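Local coordinates for 14-3-3 protein (Cryptosporidium parvum, PDB 3EFZ) that probably binds phosphoserine-containing partner proteins as a dimeric 14-3-3 adaptor in cell regulation, at residues L71-I85 against K110-V124. Sequence-based numbering, arbitrary orientation. Where two conformers were deposited one is given.
Sequences LRNRVTSIRNSLKSI and KRDFEESILLESEDV
Ile78 enters as a knob between Phe113, Ser116, Ile117 and Glu120, a compact example of how two nearly antiparallel helices (159° between their directions) mesh in the 14-3-3 fold. Its CG2, anti to the backbone N, is thereby directed at the opposite helix, where it lies 3.7 Å from Ile117 CG1 and 3.5 Å from Phe113 CD2. Val75 extends this apolar seam through CG1 against Ile117 CG2, and at one end Leu71 CB presses on Val124 CG2 at a tight 3.5 Å. Along one flank the packing turns polar: Arg74 takes Glu120 side-on, NE to OE1 at 2.7 Å, tilted and bent, and NH1 to OE2 at 2.9 Å, nearly straight (168°) and in the guanidinium plane. The paired bonds fix the guanidinium's rotation, and Ile78 CD1 lies over one of its faces. The other end is looser; Ile85 CG2 merely rests on the extended Lys110 chain, 4.0 Å from its CD, and a water bridges Ile85 O to Lys110 NZ. Arg79, a predicted phosphoserine contact near Arg153, turns its end away to pair with Glu157. Helix 138-158 packs on Val75 and Ser121, helix 32-54 on Arg72 and Thr76, while Phe113 also packs on Ser81 of the second subunit.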
loop_
_atom_site.group_PDB
_atom_site.type_symbol
_atom_site.label_atom_id
_atom_site.label_comp_id
_atom_site.label_asym_id
_atom_site.label_seq_id
_atom_site.Cartn_x
_atom_site.Cartn_y
_atom_site.Cartn_z
ATOM N N LEU B 71 -5.962 -1.607 6.009
ATOM C CA LEU B 71 -4.815 -2.111 6.765
ATOM C C LEU B 71 -4.310 -3.473 6.277
ATOM O O LEU B 71 -3.118 -3.764 6.361
ATOM C CB LEU B 71 -5.154 -2.200 8.242
ATOM C CG LEU B 71 -4.884 -0.995 9.137
ATOM C CD1 LEU B 71 -5.064 -1.422 10.575
ATOM C CD2 LEU B 71 -3.482 -0.381 8.896
ATOM N N ARG B 72 -5.229 -4.307 5.798
ATOM C CA ARG B 72 -4.897 -5.614 5.209
ATOM C C ARG B 72 -4.005 -5.353 3.992
ATOM O O ARG B 72 -3.020 -6.042 3.763
ATOM C CB ARG B 72 -6.186 -6.288 4.726
ATOM C CG ARG B 72 -6.188 -7.792 4.569
ATOM C CD ARG B 72 -5.368 -8.443 3.453
ATOM N NE ARG B 72 -5.215 -7.659 2.239
ATOM C CZ ARG B 72 -4.807 -8.154 1.066
ATOM N NH1 ARG B 72 -4.556 -9.453 0.933
ATOM N NH2 ARG B 72 -4.673 -7.348 0.008
ATOM N N ASN B 73 -4.395 -4.343 3.220
ATOM C CA ASN B 73 -3.748 -4.013 1.954
ATOM C C ASN B 73 -2.390 -3.395 2.244
ATOM O O ASN B 73 -1.385 -3.797 1.661
ATOM C CB ASN B 73 -4.617 -3.092 1.104
ATOM C CG ASN B 73 -5.853 -3.790 0.516
ATOM O OD1 ASN B 73 -5.960 -5.021 0.475
ATOM N ND2 ASN B 73 -6.784 -2.984 0.032
ATOM N N ARG B 74 -2.350 -2.448 3.172
ATOM C CA ARG B 74 -1.077 -1.931 3.666
ATOM C C ARG B 74 -0.074 -3.020 4.077
ATOM O O ARG B 74 1.095 -2.953 3.717
ATOM C CB ARG B 74 -1.316 -0.978 4.839
ATOM C CG ARG B 74 -0.131 -0.804 5.809
ATOM C CD ARG B 74 -0.219 0.539 6.540
ATOM N NE ARG B 74 0.690 0.621 7.691
ATOM C CZ ARG B 74 1.900 1.176 7.684
ATOM N NH1 ARG B 74 2.611 1.182 8.810
ATOM N NH2 ARG B 74 2.397 1.741 6.572
ATOM N N VAL B 75 -0.538 -3.963 4.888
ATOM C CA VAL B 75 0.297 -5.055 5.436
ATOM C C VAL B 75 0.845 -5.975 4.322
ATOM O O VAL B 75 1.971 -6.453 4.388
ATOM C CB VAL B 75 -0.506 -5.884 6.503
ATOM C CG1 VAL B 75 0.047 -7.274 6.653
ATOM C CG2 VAL B 75 -0.491 -5.198 7.832
ATOM N N THR B 76 0.020 -6.207 3.312
ATOM C CA THR B 76 0.422 -6.901 2.083
ATOM C C THR B 76 1.490 -6.084 1.338
ATOM O O THR B 76 2.489 -6.645 0.863
ATOM C CB THR B 76 -0.803 -7.164 1.192
ATOM O OG1 THR B 76 -1.794 -7.846 1.969
ATOM C CG2 THR B 76 -0.459 -8.059 0.010
ATOM N N SER B 77 1.299 -4.767 1.258
ATOM C CA SER B 77 2.315 -3.927 0.637
ATOM C C SER B 77 3.608 -3.868 1.452
ATOM O O SER B 77 4.663 -3.843 0.862
ATOM C CB SER B 77 1.809 -2.523 0.307
ATOM O OG SER B 77 0.746 -2.581 -0.651
ATOM N N ILE B 78 3.528 -3.834 2.783
ATOM C CA ILE B 78 4.735 -3.841 3.629
ATOM C C ILE B 78 5.486 -5.157 3.385
ATOM O O ILE B 78 6.690 -5.163 3.147
ATOM C CB ILE B 78 4.411 -3.616 5.126
ATOM C CG1 ILE B 78 3.779 -2.233 5.346
ATOM C CG2 ILE B 78 5.661 -3.726 5.966
ATOM C CD1 ILE B 78 3.075 -2.097 6.685
ATOM N N ARG B 79 4.749 -6.268 3.375
ATOM C CA ARG B 79 5.341 -7.570 3.085
ATOM C C ARG B 79 5.972 -7.629 1.684
ATOM O O ARG B 79 7.041 -8.207 1.528
ATOM C CB ARG B 79 4.306 -8.667 3.286
ATOM C CG ARG B 79 4.782 -10.093 3.021
ATOM C CD ARG B 79 3.623 -10.988 3.275
ATOM N NE ARG B 79 3.879 -12.381 2.940
ATOM C CZ ARG B 79 3.513 -12.971 1.815
ATOM N NH1 ARG B 79 2.860 -12.294 0.881
ATOM N NH2 ARG B 79 3.790 -14.258 1.646
ATOM N N ASN B 80 5.322 -7.032 0.682
ATOM C CA ASN B 80 5.801 -7.061 -0.687
ATOM C C ASN B 80 7.145 -6.352 -0.839
ATOM O O ASN B 80 8.037 -6.851 -1.528
ATOM C CB ASN B 80 4.765 -6.447 -1.647
ATOM C CG ASN B 80 5.226 -6.473 -3.102
ATOM O OD1 ASN B 80 5.147 -7.497 -3.757
ATOM N ND2 ASN B 80 5.692 -5.335 -3.610
ATOM N N SER B 81 7.301 -5.219 -0.154
ATOM C CA SER B 81 8.515 -4.403 -0.232
ATOM C C SER B 81 9.749 -5.120 0.332
ATOM O O SER B 81 10.903 -4.743 0.032
ATOM C CB SER B 81 8.305 -3.053 0.472
ATOM O OG SER B 81 8.353 -3.190 1.880
ATOM N N LEU B 82 9.504 -6.138 1.147
ATOM C CA LEU B 82 10.570 -6.861 1.815
ATOM C C LEU B 82 10.979 -8.157 1.140
ATOM O O LEU B 82 11.860 -8.844 1.645
ATOM C CB LEU B 82 10.160 -7.200 3.238
ATOM C CG LEU B 82 9.888 -6.107 4.255
ATOM C CD1 LEU B 82 9.393 -6.788 5.530
ATOM C CD2 LEU B 82 11.138 -5.230 4.499
ATOM N N LYS B 83 10.354 -8.518 0.024
ATOM C CA LYS B 83 10.585 -9.861 -0.511
ATOM C C LYS B 83 12.043 -10.149 -0.927
ATOM O O LYS B 83 12.559 -11.229 -0.636
ATOM C CB LYS B 83 9.567 -10.243 -1.597
ATOM C CG LYS B 83 9.553 -9.347 -2.821
ATOM C CD LYS B 83 8.282 -9.566 -3.663
ATOM C CE LYS B 83 8.102 -8.441 -4.696
ATOM N NZ LYS B 83 6.919 -8.743 -5.574
ATOM N N SER B 84 12.707 -9.211 -1.603
ATOM C CA SER B 84 14.136 -9.380 -1.929
ATOM C C SER B 84 15.036 -9.282 -0.711
ATOM O O SER B 84 16.089 -9.918 -0.668
ATOM C CB SER B 84 14.612 -8.377 -2.972
ATOM O OG SER B 84 13.836 -8.457 -4.154
ATOM N N ILE B 85 14.652 -8.456 0.259
ATOM C CA ILE B 85 15.406 -8.373 1.514
ATOM C C ILE B 85 15.428 -9.774 2.166
ATOM O O ILE B 85 16.471 -10.242 2.637
ATOM C CB ILE B 85 14.846 -7.271 2.471
ATOM C CG1 ILE B 85 15.207 -5.869 1.935
ATOM C CG2 ILE B 85 15.400 -7.435 3.877
ATOM C CD1 ILE B 85 14.550 -4.732 2.655
ATOM N N LYS B 110 13.803 -3.551 7.801
ATOM C CA LYS B 110 13.192 -4.881 7.862
ATOM C C LYS B 110 12.520 -5.146 9.218
ATOM O O LYS B 110 11.394 -5.627 9.271
ATOM C CB LYS B 110 14.244 -5.972 7.582
ATOM C CG LYS B 110 13.641 -7.383 7.496
ATOM C CD LYS B 110 14.664 -8.505 7.657
ATOM C CE LYS B 110 14.008 -9.829 7.302
ATOM N NZ LYS B 110 14.944 -10.975 7.333
ATOM N N ARG B 111 13.243 -4.844 10.298
ATOM C CA ARG B 111 12.783 -4.960 11.685
ATOM C C ARG B 111 11.545 -4.099 11.937
ATOM O O ARG B 111 10.539 -4.578 12.470
ATOM C CB ARG B 111 13.923 -4.517 12.604
ATOM C CG ARG B 111 13.837 -4.930 14.042
ATOM C CD ARG B 111 15.136 -4.548 14.735
ATOM N NE ARG B 111 16.215 -5.502 14.439
ATOM C CZ ARG B 111 17.294 -5.265 13.684
ATOM N NH1 ARG B 111 17.509 -4.071 13.130
ATOM N NH2 ARG B 111 18.174 -6.249 13.499
ATOM N N ASP B 112 11.629 -2.830 11.542
ATOM C CA ASP B 112 10.519 -1.896 11.630
ATOM C C ASP B 112 9.304 -2.338 10.810
ATOM O O ASP B 112 8.184 -2.232 11.264
ATOM C CB ASP B 112 10.955 -0.522 11.112
ATOM C CG ASP B 112 11.912 0.185 12.043
ATOM O OD1 ASP B 112 12.166 -0.313 13.170
ATOM O OD2 ASP B 112 12.402 1.261 11.636
ATOM N N PHE B 113 9.542 -2.810 9.597
ATOM C CA PHE B 113 8.463 -3.160 8.671
ATOM C C PHE B 113 7.770 -4.419 9.164
ATOM O O PHE B 113 6.554 -4.542 9.088
ATOM C CB PHE B 113 9.020 -3.327 7.251
ATOM C CG PHE B 113 9.039 -2.051 6.430
ATOM C CD1 PHE B 113 9.456 -0.832 6.980
ATOM C CD2 PHE B 113 8.645 -2.079 5.091
ATOM C CE1 PHE B 113 9.451 0.336 6.219
ATOM C CE2 PHE B 113 8.651 -0.924 4.298
ATOM C CZ PHE B 113 9.064 0.293 4.860
ATOM N N GLU B 114 8.555 -5.352 9.688
ATOM C CA GLU B 114 8.031 -6.566 10.286
ATOM C C GLU B 114 7.281 -6.312 11.601
ATOM O O GLU B 114 6.260 -6.946 11.827
ATOM C CB GLU B 114 9.120 -7.667 10.421
ATOM C CG GLU B 114 9.687 -8.102 9.055
ATOM C CD GLU B 114 10.346 -9.464 9.033
ATOM O OE1 GLU B 114 11.157 -9.779 9.923
ATOM O OE2 GLU B 114 10.058 -10.234 8.088
ATOM N N GLU B 115 7.774 -5.396 12.458
ATOM C CA GLU B 115 7.042 -4.954 13.661
ATOM C C GLU B 115 5.645 -4.476 13.220
ATOM O O GLU B 115 4.651 -4.891 13.777
ATOM C CB GLU B 115 7.809 -3.860 14.455
ATOM C CG GLU B 115 8.919 -4.405 15.421
ATOM C CD GLU B 115 9.952 -3.361 15.966
ATOM O OE1 GLU B 115 10.811 -3.764 16.807
ATOM O OE2 GLU B 115 9.925 -2.158 15.575
ATOM N N SER B 116 5.594 -3.647 12.178
ATOM C CA SER B 116 4.354 -3.135 11.586
ATOM C C SER B 116 3.396 -4.211 11.059
ATOM O O SER B 116 2.204 -4.162 11.351
ATOM C CB SER B 116 4.679 -2.121 10.479
ATOM O OG SER B 116 5.035 -0.887 11.069
ATOM N N ILE B 117 3.901 -5.180 10.296
ATOM C CA ILE B 117 3.060 -6.291 9.864
ATOM C C ILE B 117 2.482 -6.999 11.097
ATOM O O ILE B 117 1.293 -7.268 11.118
ATOM C CB ILE B 117 3.826 -7.322 9.018
ATOM C CG1 ILE B 117 4.277 -6.717 7.689
ATOM C CG2 ILE B 117 2.993 -8.639 8.840
ATOM C CD1 ILE B 117 5.429 -7.540 7.038
ATOM N N LEU B 118 3.317 -7.289 12.111
ATOM C CA LEU B 118 2.848 -7.959 13.345
ATOM C C LEU B 118 1.753 -7.198 14.086
ATOM O O LEU B 118 0.737 -7.774 14.448
ATOM C CB LEU B 118 3.990 -8.214 14.326
ATOM C CG LEU B 118 5.111 -9.149 13.871
ATOM C CD1 LEU B 118 6.196 -9.142 14.918
ATOM C CD2 LEU B 118 4.598 -10.576 13.602
ATOM N N LEU B 119 1.994 -5.911 14.330
ATOM C CA LEU B 119 1.095 -5.080 15.111
ATOM C C LEU B 119 -0.199 -4.797 14.369
ATOM O O LEU B 119 -1.283 -4.906 14.952
ATOM C CB LEU B 119 1.779 -3.771 15.520
ATOM C CG LEU B 119 2.849 -3.897 16.606
ATOM C CD1 LEU B 119 3.675 -2.618 16.733
ATOM C CD2 LEU B 119 2.227 -4.264 17.951
ATOM N N GLU B 120 -0.091 -4.465 13.086
ATOM C CA GLU B 120 -1.254 -4.061 12.301
ATOM C C GLU B 120 -2.091 -5.232 11.833
ATOM O O GLU B 120 -3.295 -5.107 11.640
ATOM C CB GLU B 120 -0.848 -3.142 11.139
ATOM C CG GLU B 120 -0.410 -1.757 11.622
ATOM C CD GLU B 120 0.463 -1.017 10.610
ATOM O OE1 GLU B 120 0.436 -1.379 9.411
ATOM O OE2 GLU B 120 1.168 -0.066 11.013
ATOM N N SER B 121 -1.465 -6.382 11.639
ATOM C CA SER B 121 -2.258 -7.564 11.355
ATOM C C SER B 121 -3.111 -7.981 12.584
ATOM O O SER B 121 -4.245 -8.421 12.431
ATOM C CB SER B 121 -1.395 -8.693 10.756
ATOM O OG SER B 121 -0.460 -9.175 11.699
ATOM N N GLU B 122 -2.592 -7.815 13.799
ATOM C CA GLU B 122 -3.413 -8.064 14.969
ATOM C C GLU B 122 -4.585 -7.056 15.026
ATOM O O GLU B 122 -5.708 -7.446 15.369
ATOM C CB GLU B 122 -2.554 -8.078 16.240
ATOM C CG GLU B 122 -3.243 -8.537 17.520
ATOM C CD GLU B 122 -3.980 -9.857 17.410
ATOM O OE1 GLU B 122 -5.021 -9.978 18.077
ATOM O OE2 GLU B 122 -3.530 -10.766 16.683
ATOM N N ASP B 123 -4.341 -5.795 14.633
ATOM C CA ASP B 123 -5.381 -4.770 14.522
ATOM C C ASP B 123 -6.522 -5.228 13.594
ATOM O O ASP B 123 -7.688 -5.199 13.983
ATOM C CB ASP B 123 -4.815 -3.445 13.983
ATOM C CG ASP B 123 -4.025 -2.634 15.025
ATOM O OD1 ASP B 123 -4.189 -2.860 16.255
ATOM O OD2 ASP B 123 -3.247 -1.732 14.586
ATOM N N VAL B 124 -6.183 -5.649 12.376
ATOM C CA VAL B 124 -7.176 -6.125 11.402
ATOM C C VAL B 124 -8.013 -7.299 11.963
ATOM O O VAL B 124 -9.234 -7.277 11.885
ATOM C CB VAL B 124 -6.519 -6.573 10.085
ATOM C CG1 VAL B 124 -7.555 -7.178 9.137
ATOM C CG2 VAL B 124 -5.780 -5.422 9.409
HETATM O O HOH W 1 16.844 -10.420 5.257
#